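PDB 5OQR: condensin complex subunit 3 from Schizosaccharomyces pombe, which serves as a regulatory subunit of condensin, the complex required to convert interphase chromatin into mitotic-like condensed chromosomes. Local coordinates for residues Ile648-Leu653 against Leu708-Met713; Ser655-Tyr660 against Glu723-Lys728; Glu716-Ala721 against Lys728-Leu733; Thr757-Ser760 against Thr764-Ser767. One frame throughout, in Å; residues are numbered along the deposited sequence.

Contact 1 (Ile648-Leu653 against Leu708-Met713)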
loop_
_atom_site.group_PDB
_atom_site.type_symbol
_atom_site.label_atom_id
_atom_site.label_comp_id
_atom_site.label_asym_id
_atom_site.label_seq_id
_atom_site.Cartn_x
_atom_site.Cartn_y
_atom_site.Cartn_z
ATOM N N ILE A 648 -28.254 5.109 -4.669
ATOM C CA ILE A 648 -27.826 6.482 -4.429
ATOM C C ILE A 648 -26.733 6.911 -5.386
ATOM O O ILE A 648 -26.318 8.078 -5.360
ATOM C CB ILE A 648 -27.377 6.687 -2.966
ATOM C CG1 ILE A 648 -26.271 5.703 -2.569
ATOM C CG2 ILE A 648 -28.559 6.543 -2.026
ATOM C CD1 ILE A 648 -24.872 6.205 -2.830
ATOM N N PHE A 649 -26.254 6.000 -6.231
ATOM C CA PHE A 649 -25.273 6.295 -7.267
ATOM C C PHE A 649 -25.491 7.657 -7.919
ATOM O O PHE A 649 -24.630 8.541 -7.850
ATOM C CB PHE A 649 -25.342 5.178 -8.315
ATOM C CG PHE A 649 -24.290 5.261 -9.380
ATOM C CD1 PHE A 649 -24.389 6.185 -10.406
ATOM C CD2 PHE A 649 -23.218 4.391 -9.373
ATOM C CE1 PHE A 649 -23.426 6.251 -11.387
ATOM C CE2 PHE A 649 -22.257 4.452 -10.351
ATOM C CZ PHE A 649 -22.358 5.382 -11.360
ATOM N N CYS A 650 -26.642 7.837 -8.568
ATOM C CA CYS A 650 -26.855 9.027 -9.386
ATOM C C CYS A 650 -26.782 10.296 -8.549
ATOM O O CYS A 650 -26.141 11.275 -8.942
ATOM C CB CYS A 650 -28.202 8.932 -10.103
ATOM S SG CYS A 650 -28.262 7.668 -11.384
ATOM N N ASP A 651 -27.436 10.299 -7.388
ATOM C CA ASP A 651 -27.454 11.503 -6.565
ATOM C C ASP A 651 -26.066 11.824 -6.031
ATOM O O ASP A 651 -25.676 12.994 -5.962
ATOM C CB ASP A 651 -28.448 11.336 -5.419
ATOM C CG ASP A 651 -29.765 10.737 -5.873
ATOM O OD1 ASP A 651 -30.691 11.510 -6.197
ATOM O OD2 ASP A 651 -29.869 9.492 -5.914
ATOM N N ALA A 652 -25.304 10.797 -5.646
ATOM C CA ALA A 652 -23.933 11.024 -5.208
ATOM C C ALA A 652 -23.086 11.585 -6.340
ATOM O O ALA A 652 -22.310 12.526 -6.138
ATOM C CB ALA A 652 -23.329 9.722 -4.685
ATOM N N LEU A 653 -23.227 11.026 -7.542
ATOM C CA LEU A 653 -22.402 11.465 -8.661
ATOM C C LEU A 653 -22.789 12.867 -9.115
ATOM O O LEU A 653 -21.923 13.662 -9.495
ATOM C CB LEU A 653 -22.525 10.469 -9.811
ATOM C CG LEU A 653 -21.497 10.583 -10.935
ATOM C CD1 LEU A 653 -20.089 10.324 -10.423
ATOM C CD2 LEU A 653 -21.847 9.608 -12.045
ATOM N N LEU A 708 -28.594 -3.176 -14.457
ATOM C CA LEU A 708 -29.850 -2.876 -15.130
ATOM C C LEU A 708 -30.763 -2.053 -14.232
ATOM O O LEU A 708 -31.529 -1.218 -14.725
ATOM C CB LEU A 708 -30.543 -4.166 -15.564
ATOM C CG LEU A 708 -31.617 -3.998 -16.640
ATOM C CD1 LEU A 708 -31.015 -3.498 -17.947
ATOM C CD2 LEU A 708 -32.348 -5.306 -16.866
ATOM N N HIS A 709 -30.694 -2.272 -12.919
ATOM C CA HIS A 709 -31.390 -1.395 -11.987
ATOM C C HIS A 709 -30.803 0.008 -12.023
ATOM O O HIS A 709 -31.533 0.998 -11.908
ATOM C CB HIS A 709 -31.318 -1.972 -10.572
ATOM C CG HIS A 709 -31.776 -1.023 -9.510
ATOM N ND1 HIS A 709 -30.939 -0.551 -8.523
ATOM C CD2 HIS A 709 -32.981 -0.448 -9.288
ATOM C CE1 HIS A 709 -31.609 0.271 -7.735
ATOM N NE2 HIS A 709 -32.850 0.351 -8.178
ATOM N N LEU A 710 -29.484 0.116 -12.191
ATOM C CA LEU A 710 -28.850 1.426 -12.261
ATOM C C LEU A 710 -29.258 2.166 -13.529
ATOM O O LEU A 710 -29.402 3.393 -13.520
ATOM C CB LEU A 710 -27.331 1.272 -12.191
ATOM C CG LEU A 710 -26.521 2.569 -12.208
ATOM C CD1 LEU A 710 -26.869 3.441 -11.017
ATOM C CD2 LEU A 710 -25.039 2.263 -12.234
ATOM N N ALA A 711 -29.439 1.440 -14.632
ATOM C CA ALA A 711 -29.953 2.055 -15.849
ATOM C C ALA A 711 -31.296 2.725 -15.589
ATOM O O ALA A 711 -31.516 3.878 -15.974
ATOM C CB ALA A 711 -30.076 1.005 -16.949
ATOM N N ASN A 712 -32.208 2.015 -14.922
ATOM C CA ASN A 712 -33.494 2.606 -14.571
ATOM C C ASN A 712 -33.313 3.853 -13.716
ATOM O O ASN A 712 -34.026 4.847 -13.898
ATOM C CB ASN A 712 -34.360 1.578 -13.844
ATOM C CG ASN A 712 -34.602 0.336 -14.671
ATOM O OD1 ASN A 712 -34.576 0.377 -15.900
ATOM N ND2 ASN A 712 -34.839 -0.783 -13.999
ATOM N N MET A 713 -32.369 3.822 -12.771
ATOM C CA MET A 713 -32.097 5.001 -11.954
ATOM C C MET A 713 -31.667 6.174 -12.823
ATOM O O MET A 713 -32.142 7.301 -12.650
ATOM C CB MET A 713 -31.016 4.689 -10.916
ATOM C CG MET A 713 -31.366 3.580 -9.939
ATOM S SD MET A 713 -32.879 3.887 -9.019
ATOM C CE MET A 713 -32.441 5.376 -8.131
#
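F649 and C650 of helix 639-661 meet L710 and M713 of helix 706-717, joining two helices of the alpha-helical HEAT-repeat solenoid; the second of them belongs to HEAT 9. The axes of the two short segments cross at -52° and come within 9.8 Å, close enough for side chains of the two helices to touch directly. The main interaction is a CH-pi contact. L710 CD2 sits over one face of the F649 ring, 4.0 Å from its centroid and only 10° off the ring normal. The other branch of the leucine lies at the root of the ring, with L710 CD1 3.6 Å from F649 CG. A chi1 of -174° carries the F649 ring away from its own backbone N, and its side chain meets that of L710 at about a right angle. M679 and L680 of helix 669-682 and L733 of helix 725-736 also touch F649, which is buried. Trimming this residue to an alanine would probably take the ring from beneath L710 CD2, leave CD1 with little more than the CB, and open a gap facing M679, L680 and L733. The remaining packing is made by sulfur. C650 SG points at the backbone of the facing helix near M713 and rests 4.1 Å from M713 CB. M713 CG, turned anti to its carbonyl carbon, lies above one face of the H709 ring, offset toward its rim.

Contact 2 (Ser655-Tyr660 against Glu723-Lys728); sequences SLLEIY and EGKERK
L657 packs on the aliphatic parts of K725 and E726 in a small, partly buried van der Waals contact, where the later part of helix 639-661 passes the first turn of helix 725-736. L657 CD1 lies 3.8 Å from E726 CG, while its other methyl, CD2, is 4.3 Å from K725 CE. The leucine thus touches one methylene of each charged chain: on K725 the one that bears the ammonium, on E726 the one next to the carboxylate carbon. A chi1 of -165° puts E726 CG at L657, and the chain then runs on extended, carrying the carboxylate past the leucine. The helix carrying these two residues lies in HEAT 9, and its start is set by G724 at the N-cap. K728 N is bonded to G724 O at 3.0 Å, and at the G724 backbone angles, phi 128° and psi -151°, a CB would run into the carbonyl O of E723. K725 also touches Q669 at the beginning of helix 669-682. E726 OE2 accepts a weak hydrogen bond from the backbone N of S722. It stays 5.1 Å from E658 OE2, a like charge, which would be expected to exert a mild repulsion.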
loop_
_atom_site.group_PDB
_atom_site.type_symbol
_atom_site.label_atom_id
_atom_site.label_comp_id
_atom_site.label_asym_id
_atom_site.label_seq_id
_atom_site.Cartn_x
_atom_site.Cartn_y
_atom_site.Cartn_z
ATOM N N SER A 655 -24.028 15.236 -7.151
ATOM C CA SER A 655 -23.492 16.144 -6.145
ATOM C C SER A 655 -22.008 16.395 -6.371
ATOM O O SER A 655 -21.523 17.515 -6.179
ATOM C CB SER A 655 -23.733 15.577 -4.747
ATOM O OG SER A 655 -25.104 15.631 -4.404
ATOM N N LEU A 656 -21.271 15.364 -6.783
ATOM C CA LEU A 656 -19.848 15.538 -7.044
ATOM C C LEU A 656 -19.605 16.415 -8.263
ATOM O O LEU A 656 -18.621 17.163 -8.297
ATOM C CB LEU A 656 -19.179 14.175 -7.220
ATOM C CG LEU A 656 -18.996 13.373 -5.931
ATOM C CD1 LEU A 656 -18.594 11.943 -6.241
ATOM C CD2 LEU A 656 -17.959 14.029 -5.031
ATOM N N LEU A 657 -20.477 16.342 -9.270
ATOM C CA LEU A 657 -20.320 17.196 -10.442
ATOM C C LEU A 657 -20.406 18.668 -10.059
ATOM O O LEU A 657 -19.583 19.482 -10.491
ATOM C CB LEU A 657 -21.375 16.848 -11.491
ATOM C CG LEU A 657 -21.061 15.671 -12.418
ATOM C CD1 LEU A 657 -22.255 15.371 -13.301
ATOM C CD2 LEU A 657 -19.840 15.955 -13.279
ATOM N N GLU A 658 -21.400 19.031 -9.249
ATOM C CA GLU A 658 -21.522 20.419 -8.816
ATOM C C GLU A 658 -20.300 20.853 -8.018
ATOM O O GLU A 658 -19.780 21.958 -8.213
ATOM C CB GLU A 658 -22.793 20.603 -7.988
ATOM C CG GLU A 658 -24.071 20.263 -8.735
ATOM C CD GLU A 658 -25.304 20.856 -8.083
ATOM O OE1 GLU A 658 -25.162 21.552 -7.056
ATOM O OE2 GLU A 658 -26.418 20.626 -8.600
ATOM N N ILE A 659 -19.829 19.998 -7.109
ATOM C CA ILE A 659 -18.642 20.321 -6.322
ATOM C C ILE A 659 -17.444 20.540 -7.232
ATOM O O ILE A 659 -16.632 21.447 -7.011
ATOM C CB ILE A 659 -18.367 19.202 -5.299
ATOM C CG1 ILE A 659 -19.439 19.207 -4.212
ATOM C CG2 ILE A 659 -16.980 19.357 -4.673
ATOM C CD1 ILE A 659 -19.479 17.938 -3.397
ATOM N N TYR A 660 -17.309 19.711 -8.264
ATOM C CA TYR A 660 -16.089 19.691 -9.060
ATOM C C TYR A 660 -15.970 20.892 -9.990
ATOM O O TYR A 660 -14.855 21.367 -10.231
ATOM C CB TYR A 660 -16.015 18.393 -9.863
ATOM C CG TYR A 660 -15.082 17.368 -9.262
ATOM C CD1 TYR A 660 -13.938 16.966 -9.932
ATOM C CD2 TYR A 660 -15.339 16.815 -8.015
ATOM C CE1 TYR A 660 -13.079 16.034 -9.386
ATOM C CE2 TYR A 660 -14.485 15.882 -7.459
ATOM C CZ TYR A 660 -13.357 15.496 -8.147
ATOM O OH TYR A 660 -12.502 14.566 -7.598
ATOM N N GLU A 723 -28.925 20.070 -18.741
ATOM C CA GLU A 723 -28.433 19.812 -20.087
ATOM C C GLU A 723 -27.058 20.437 -20.274
ATOM O O GLU A 723 -26.767 21.514 -19.749
ATOM C CB GLU A 723 -29.414 20.343 -21.132
ATOM C CG GLU A 723 -29.864 21.774 -20.935
ATOM C CD GLU A 723 -31.097 22.082 -21.748
ATOM O OE1 GLU A 723 -31.174 21.605 -22.901
ATOM O OE2 GLU A 723 -31.999 22.771 -21.229
ATOM N N GLY A 724 -26.214 19.744 -21.029
ATOM C CA GLY A 724 -24.802 20.057 -21.102
ATOM C C GLY A 724 -24.002 18.801 -20.837
ATOM O O GLY A 724 -24.483 17.701 -21.115
ATOM N N LYS A 725 -22.792 18.939 -20.292
ATOM C CA LYS A 725 -22.011 17.757 -19.944
ATOM C C LYS A 725 -22.765 16.877 -18.957
ATOM O O LYS A 725 -22.696 15.645 -19.034
ATOM C CB LYS A 725 -20.661 18.163 -19.355
ATOM C CG LYS A 725 -19.776 16.976 -18.962
ATOM C CD LYS A 725 -18.850 17.318 -17.809
ATOM C CE LYS A 725 -18.185 16.066 -17.257
ATOM N NZ LYS A 725 -17.463 15.305 -18.312
ATOM N N GLU A 726 -23.484 17.492 -18.019
ATOM C CA GLU A 726 -24.132 16.735 -16.956
ATOM C C GLU A 726 -25.073 15.684 -17.533
ATOM O O GLU A 726 -24.866 14.480 -17.356
ATOM C CB GLU A 726 -24.875 17.694 -16.024
ATOM C CG GLU A 726 -25.294 17.099 -14.695
ATOM C CD GLU A 726 -25.584 18.165 -13.653
ATOM O OE1 GLU A 726 -24.711 19.032 -13.431
ATOM O OE2 GLU A 726 -26.687 18.149 -13.067
ATOM N N ARG A 727 -26.109 16.127 -18.248
ATOM C CA ARG A 727 -27.023 15.182 -18.879
ATOM C C ARG A 727 -26.292 14.313 -19.894
ATOM O O ARG A 727 -26.565 13.113 -20.005
ATOM C CB ARG A 727 -28.176 15.938 -19.537
ATOM C CG ARG A 727 -29.418 15.099 -19.781
ATOM C CD ARG A 727 -30.552 15.951 -20.323
ATOM N NE ARG A 727 -31.347 16.565 -19.262
ATOM C CZ ARG A 727 -32.173 17.592 -19.442
ATOM N NH1 ARG A 727 -32.308 18.141 -20.641
ATOM N NH2 ARG A 727 -32.859 18.078 -18.417
ATOM N N LYS A 728 -25.356 14.900 -20.643
ATOM C CA LYS A 728 -24.508 14.109 -21.529
ATOM C C LYS A 728 -23.769 13.026 -20.755
ATOM O O LYS A 728 -23.717 11.867 -21.179
ATOM C CB LYS A 728 -23.500 15.007 -22.245
ATOM C CG LYS A 728 -23.914 15.463 -23.634
ATOM C CD LYS A 728 -22.700 15.744 -24.514
ATOM C CE LYS A 728 -21.935 14.463 -24.842
ATOM N NZ LYS A 728 -21.019 14.620 -26.006
#

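Contact 3 (Glu716-Ala721 against Lys728-Leu733); sequences ESLPNA and KFMISL
L718 and M730 are the closest backbone pair, their CA atoms 7.0 Å apart, where the chain leaving helix 706-717 faces helix 725-736; both segments lie in HEAT 9, the two helices forming a helical hairpin. Residues 718-720 keep helical backbone angles through P719, and A721 N reaches S717 O at 3.2 Å. L718 is central. Its CD2 methyl rests 3.5 Å from M730 CB and 3.8 Å from I731 CG1, so one methyl touches two consecutive residues of the facing helix, and CD1 also lies beside I731 CG1. The L718 and M730 side chains run antiparallel alongside one another, whereas I731 crosses L718 at about a right angle. Bends at chi2 (-56°) and chi3 (-70°) curl the M730 chain so that its CE methyl comes to 4.2 Å from S717 OG. That hydroxyl is bonded to I714 O, on its own helix. Y758 of helix 745-759 touches both L718 and I731. The packing between the two segments is almost wholly apolar, and the polar hold is made beside it: R727 NE and NH2 bond to L718 O and P719 O, so one guanidinium grips two successive carbonyls, with a further weak bond to A721 O.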
loop_
_atom_site.group_PDB
_atom_site.type_symbol
_atom_site.label_atom_id
_atom_site.label_comp_id
_atom_site.label_asym_id
_atom_site.label_seq_id
_atom_site.Cartn_x
_atom_site.Cartn_y
_atom_site.Cartn_z
ATOM N N GLU A 716 -34.466 7.846 -14.747
ATOM C CA GLU A 716 -35.336 8.640 -13.890
ATOM C C GLU A 716 -34.673 9.910 -13.376
ATOM O O GLU A 716 -35.377 10.807 -12.904
ATOM C CB GLU A 716 -35.807 7.794 -12.707
ATOM C CG GLU A 716 -36.862 6.767 -13.070
ATOM C CD GLU A 716 -37.101 5.761 -11.966
ATOM O OE1 GLU A 716 -36.348 5.776 -10.971
ATOM O OE2 GLU A 716 -38.045 4.954 -12.091
ATOM N N SER A 717 -33.346 10.014 -13.461
ATOM C CA SER A 717 -32.629 11.178 -12.962
ATOM C C SER A 717 -32.179 12.126 -14.064
ATOM O O SER A 717 -31.820 13.269 -13.764
ATOM C CB SER A 717 -31.404 10.735 -12.154
ATOM O OG SER A 717 -30.320 10.426 -13.008
ATOM N N LEU A 718 -32.183 11.687 -15.323
ATOM C CA LEU A 718 -31.773 12.570 -16.410
ATOM C C LEU A 718 -32.576 13.862 -16.457
ATOM O O LEU A 718 -31.981 14.915 -16.743
ATOM C CB LEU A 718 -31.874 11.828 -17.747
ATOM C CG LEU A 718 -30.875 10.693 -17.976
ATOM C CD1 LEU A 718 -31.262 9.900 -19.212
ATOM C CD2 LEU A 718 -29.461 11.225 -18.103
ATOM N N PRO A 719 -33.890 13.869 -16.209
ATOM C CA PRO A 719 -34.615 15.149 -16.213
ATOM C C PRO A 719 -34.058 16.162 -15.226
ATOM O O PRO A 719 -33.947 17.348 -15.558
ATOM C CB PRO A 719 -36.049 14.734 -15.856
ATOM C CG PRO A 719 -36.146 13.317 -16.272
ATOM C CD PRO A 719 -34.797 12.724 -16.034
ATOM N N ASN A 720 -33.703 15.726 -14.016
ATOM C CA ASN A 720 -33.191 16.650 -13.012
ATOM C C ASN A 720 -31.764 17.084 -13.305
ATOM O O ASN A 720 -31.320 18.110 -12.777
ATOM C CB ASN A 720 -33.274 16.015 -11.626
ATOM C CG ASN A 720 -34.690 15.645 -11.242
ATOM O OD1 ASN A 720 -35.640 16.351 -11.582
ATOM N ND2 ASN A 720 -34.842 14.532 -10.536
ATOM N N ALA A 721 -31.034 16.334 -14.126
ATOM C CA ALA A 721 -29.736 16.792 -14.587
ATOM C C ALA A 721 -29.900 18.058 -15.422
ATOM O O ALA A 721 -30.975 18.356 -15.947
ATOM C CB ALA A 721 -29.041 15.707 -15.407
ATOM N N LYS A 728 -25.356 14.900 -20.643
ATOM C CA LYS A 728 -24.508 14.109 -21.529
ATOM C C LYS A 728 -23.769 13.026 -20.755
ATOM O O LYS A 728 -23.717 11.867 -21.179
ATOM C CB LYS A 728 -23.500 15.007 -22.245
ATOM C CG LYS A 728 -23.914 15.463 -23.634
ATOM C CD LYS A 728 -22.700 15.744 -24.514
ATOM C CE LYS A 728 -21.935 14.463 -24.842
ATOM N NZ LYS A 728 -21.019 14.620 -26.006
ATOM N N PHE A 729 -23.174 13.396 -19.620
ATOM C CA PHE A 729 -22.311 12.468 -18.902
ATOM C C PHE A 729 -23.108 11.314 -18.311
ATOM O O PHE A 729 -22.652 10.166 -18.328
ATOM C CB PHE A 729 -21.544 13.206 -17.807
ATOM C CG PHE A 729 -20.653 12.316 -17.005
ATOM C CD1 PHE A 729 -20.956 12.016 -15.691
ATOM C CD2 PHE A 729 -19.523 11.757 -17.573
ATOM C CE1 PHE A 729 -20.140 11.186 -14.954
ATOM C CE2 PHE A 729 -18.704 10.925 -16.843
ATOM C CZ PHE A 729 -19.013 10.635 -15.534
ATOM N N MET A 730 -24.300 11.594 -17.783
ATOM C CA MET A 730 -25.118 10.526 -17.222
ATOM C C MET A 730 -25.506 9.509 -18.283
ATOM O O MET A 730 -25.608 8.313 -17.988
ATOM C CB MET A 730 -26.365 11.111 -16.560
ATOM C CG MET A 730 -26.068 12.082 -15.427
ATOM S SD MET A 730 -25.028 11.379 -14.130
ATOM C CE MET A 730 -26.159 10.217 -13.375
ATOM N N ILE A 731 -25.723 9.959 -19.522
ATOM C CA ILE A 731 -26.022 9.034 -20.609
ATOM C C ILE A 731 -24.785 8.221 -20.963
ATOM O O ILE A 731 -24.882 7.039 -21.306
ATOM C CB ILE A 731 -26.569 9.806 -21.826
ATOM C CG1 ILE A 731 -27.955 10.366 -21.512
ATOM C CG2 ILE A 731 -26.643 8.911 -23.068
ATOM C CD1 ILE A 731 -28.425 11.425 -22.483
ATOM N N SER A 732 -23.606 8.841 -20.881
ATOM C CA SER A 732 -22.360 8.132 -21.155
ATOM C C SER A 732 -22.242 6.854 -20.338
ATOM O O SER A 732 -21.624 5.884 -20.789
ATOM C CB SER A 732 -21.170 9.045 -20.862
ATOM O OG SER A 732 -21.185 9.479 -19.514
ATOM N N LEU A 733 -22.830 6.828 -19.141
ATOM C CA LEU A 733 -22.681 5.669 -18.269
ATOM C C LEU A 733 -23.453 4.464 -18.786
ATOM O O LEU A 733 -23.040 3.323 -18.552
ATOM C CB LEU A 733 -23.138 6.028 -16.856
ATOM C CG LEU A 733 -22.484 7.287 -16.286
ATOM C CD1 LEU A 733 -23.073 7.623 -14.934
ATOM C CD2 LEU A 733 -20.976 7.115 -16.196
#

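Contact 4 (Thr757-Ser760 against Thr764-Ser767); sequences TYES and TMDS
The sulfur of M765 lies at the edge of the Y758 ring, a Met-aromatic contact made near the ring plane: SD is 5.1 Å from the ring centroid and 81° off the normal. It stands beside the phenol end, 4.0 Å from Y758 CE1 and close to the hydroxyl oxygen. The two side chains come from opposite directions. Y758 has CG anti to its backbone N (chi1 163°), which carries the phenol across to the loop. M765 runs extended to its sulfur and then bends at chi3 (-74°), turning CE in among Y758 OH, Y758 CE1 and E759. There M765 CE lies 3.9 Å from E759 OE2, whose side chain crosses it at about a right angle. Putting a valine in place of Y758 would probably leave the M765 sulfur without its aromatic partner and open a gap between the helix and the loop. Within 757-760, S760 OG donates to T757 O at 2.6 Å, from outside the carbonyl plane; D766 is the N-cap of helix 767-785, and its carboxylate also bonds T768 OG1 and S769 OG. The contact closes the short connection between helices 745-759 and 767-785, with L773 of the latter touching Y758, E759 and M765, and I731 of helix 725-736 packing on both Y758 and M765.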
loop_
_atom_site.group_PDB
_atom_site.type_symbol
_atom_site.label_atom_id
_atom_site.label_comp_id
_atom_site.label_asym_id
_atom_site.label_seq_id
_atom_site.Cartn_x
_atom_site.Cartn_y
_atom_site.Cartn_z
ATOM N N THR A 757 -40.068 6.376 -21.211
ATOM C CA THR A 757 -40.542 7.477 -20.379
ATOM C C THR A 757 -39.607 8.675 -20.471
ATOM O O THR A 757 -40.061 9.824 -20.522
ATOM C CB THR A 757 -40.681 7.018 -18.929
ATOM O OG1 THR A 757 -41.658 5.974 -18.849
ATOM C CG2 THR A 757 -41.108 8.177 -18.024
ATOM N N TYR A 758 -38.296 8.430 -20.484
ATOM C CA TYR A 758 -37.353 9.534 -20.610
ATOM C C TYR A 758 -37.409 10.149 -22.002
ATOM O O TYR A 758 -37.343 11.373 -22.150
ATOM C CB TYR A 758 -35.934 9.062 -20.297
ATOM C CG TYR A 758 -34.886 10.021 -20.802
ATOM C CD1 TYR A 758 -34.157 9.739 -21.946
ATOM C CD2 TYR A 758 -34.647 11.222 -20.153
ATOM C CE1 TYR A 758 -33.208 10.619 -22.420
ATOM C CE2 TYR A 758 -33.701 12.109 -20.619
ATOM C CZ TYR A 758 -32.985 11.803 -21.754
ATOM O OH TYR A 758 -32.041 12.682 -22.226
ATOM N N GLU A 759 -37.522 9.313 -23.036
ATOM C CA GLU A 759 -37.609 9.829 -24.397
ATOM C C GLU A 759 -38.833 10.716 -24.582
ATOM O O GLU A 759 -38.787 11.682 -25.349
ATOM C CB GLU A 759 -37.641 8.670 -25.392
ATOM C CG GLU A 759 -36.376 7.831 -25.410
ATOM C CD GLU A 759 -35.247 8.492 -26.176
ATOM O OE1 GLU A 759 -34.348 7.770 -26.659
ATOM O OE2 GLU A 759 -35.260 9.734 -26.302
ATOM N N SER A 760 -39.929 10.414 -23.883
ATOM C CA SER A 760 -41.143 11.207 -24.025
ATOM C C SER A 760 -40.955 12.642 -23.552
ATOM O O SER A 760 -41.783 13.500 -23.874
ATOM C CB SER A 760 -42.293 10.555 -23.254
ATOM O OG SER A 760 -42.115 10.686 -21.855
ATOM N N THR A 764 -33.415 17.701 -26.136
ATOM C CA THR A 764 -32.544 17.843 -27.294
ATOM C C THR A 764 -31.184 17.237 -26.968
ATOM O O THR A 764 -30.504 17.690 -26.042
ATOM C CB THR A 764 -32.398 19.312 -27.686
ATOM O OG1 THR A 764 -33.696 19.907 -27.799
ATOM C CG2 THR A 764 -31.671 19.437 -29.016
ATOM N N MET A 765 -30.793 16.222 -27.731
ATOM C CA MET A 765 -29.571 15.477 -27.481
ATOM C C MET A 765 -28.668 15.510 -28.706
ATOM O O MET A 765 -29.138 15.530 -29.847
ATOM C CB MET A 765 -29.884 14.026 -27.107
ATOM C CG MET A 765 -30.218 13.838 -25.639
ATOM S SD MET A 765 -31.011 12.262 -25.295
ATOM C CE MET A 765 -32.649 12.554 -25.956
ATOM N N ASP A 766 -27.364 15.514 -28.452
ATOM C CA ASP A 766 -26.372 15.514 -29.513
ATOM C C ASP A 766 -26.275 14.126 -30.141
ATOM O O ASP A 766 -26.985 13.188 -29.768
ATOM C CB ASP A 766 -25.019 15.965 -28.968
ATOM C CG ASP A 766 -24.445 14.988 -27.968
ATOM O OD1 ASP A 766 -23.751 14.043 -28.394
ATOM O OD2 ASP A 766 -24.689 15.163 -26.759
ATOM N N SER A 767 -25.365 13.989 -31.105
ATOM C CA SER A 767 -25.263 12.750 -31.866
ATOM C C SER A 767 -24.827 11.586 -30.985
ATOM O O SER A 767 -25.450 10.520 -30.999
ATOM C CB SER A 767 -24.286 12.935 -33.026
ATOM O OG SER A 767 -24.813 13.811 -34.001
#

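In the fold
Contacts 1 and 3 are the buried ones, and they run together: L653 packs on F729 and L733, and C650 on S717. Contacts 2 and 4 are only partly buried, and charged side chains take part in both. Helix 639-661 serves contacts 1 and 2 about two turns apart, against helices 706-717 and 725-736, and contact 3 joins those two helices to each other. R727 links contact 2 to contact 3 through backbone carbonyls, while Y758 brings contact 4 onto L718 and I731 of contact 3. The chemistry shifts accordingly: the buried contacts join mainly apolar side chains, whereas the partly buried ones bring carboxylate-bearing chains, E726 and E759, beside leucine or methionine.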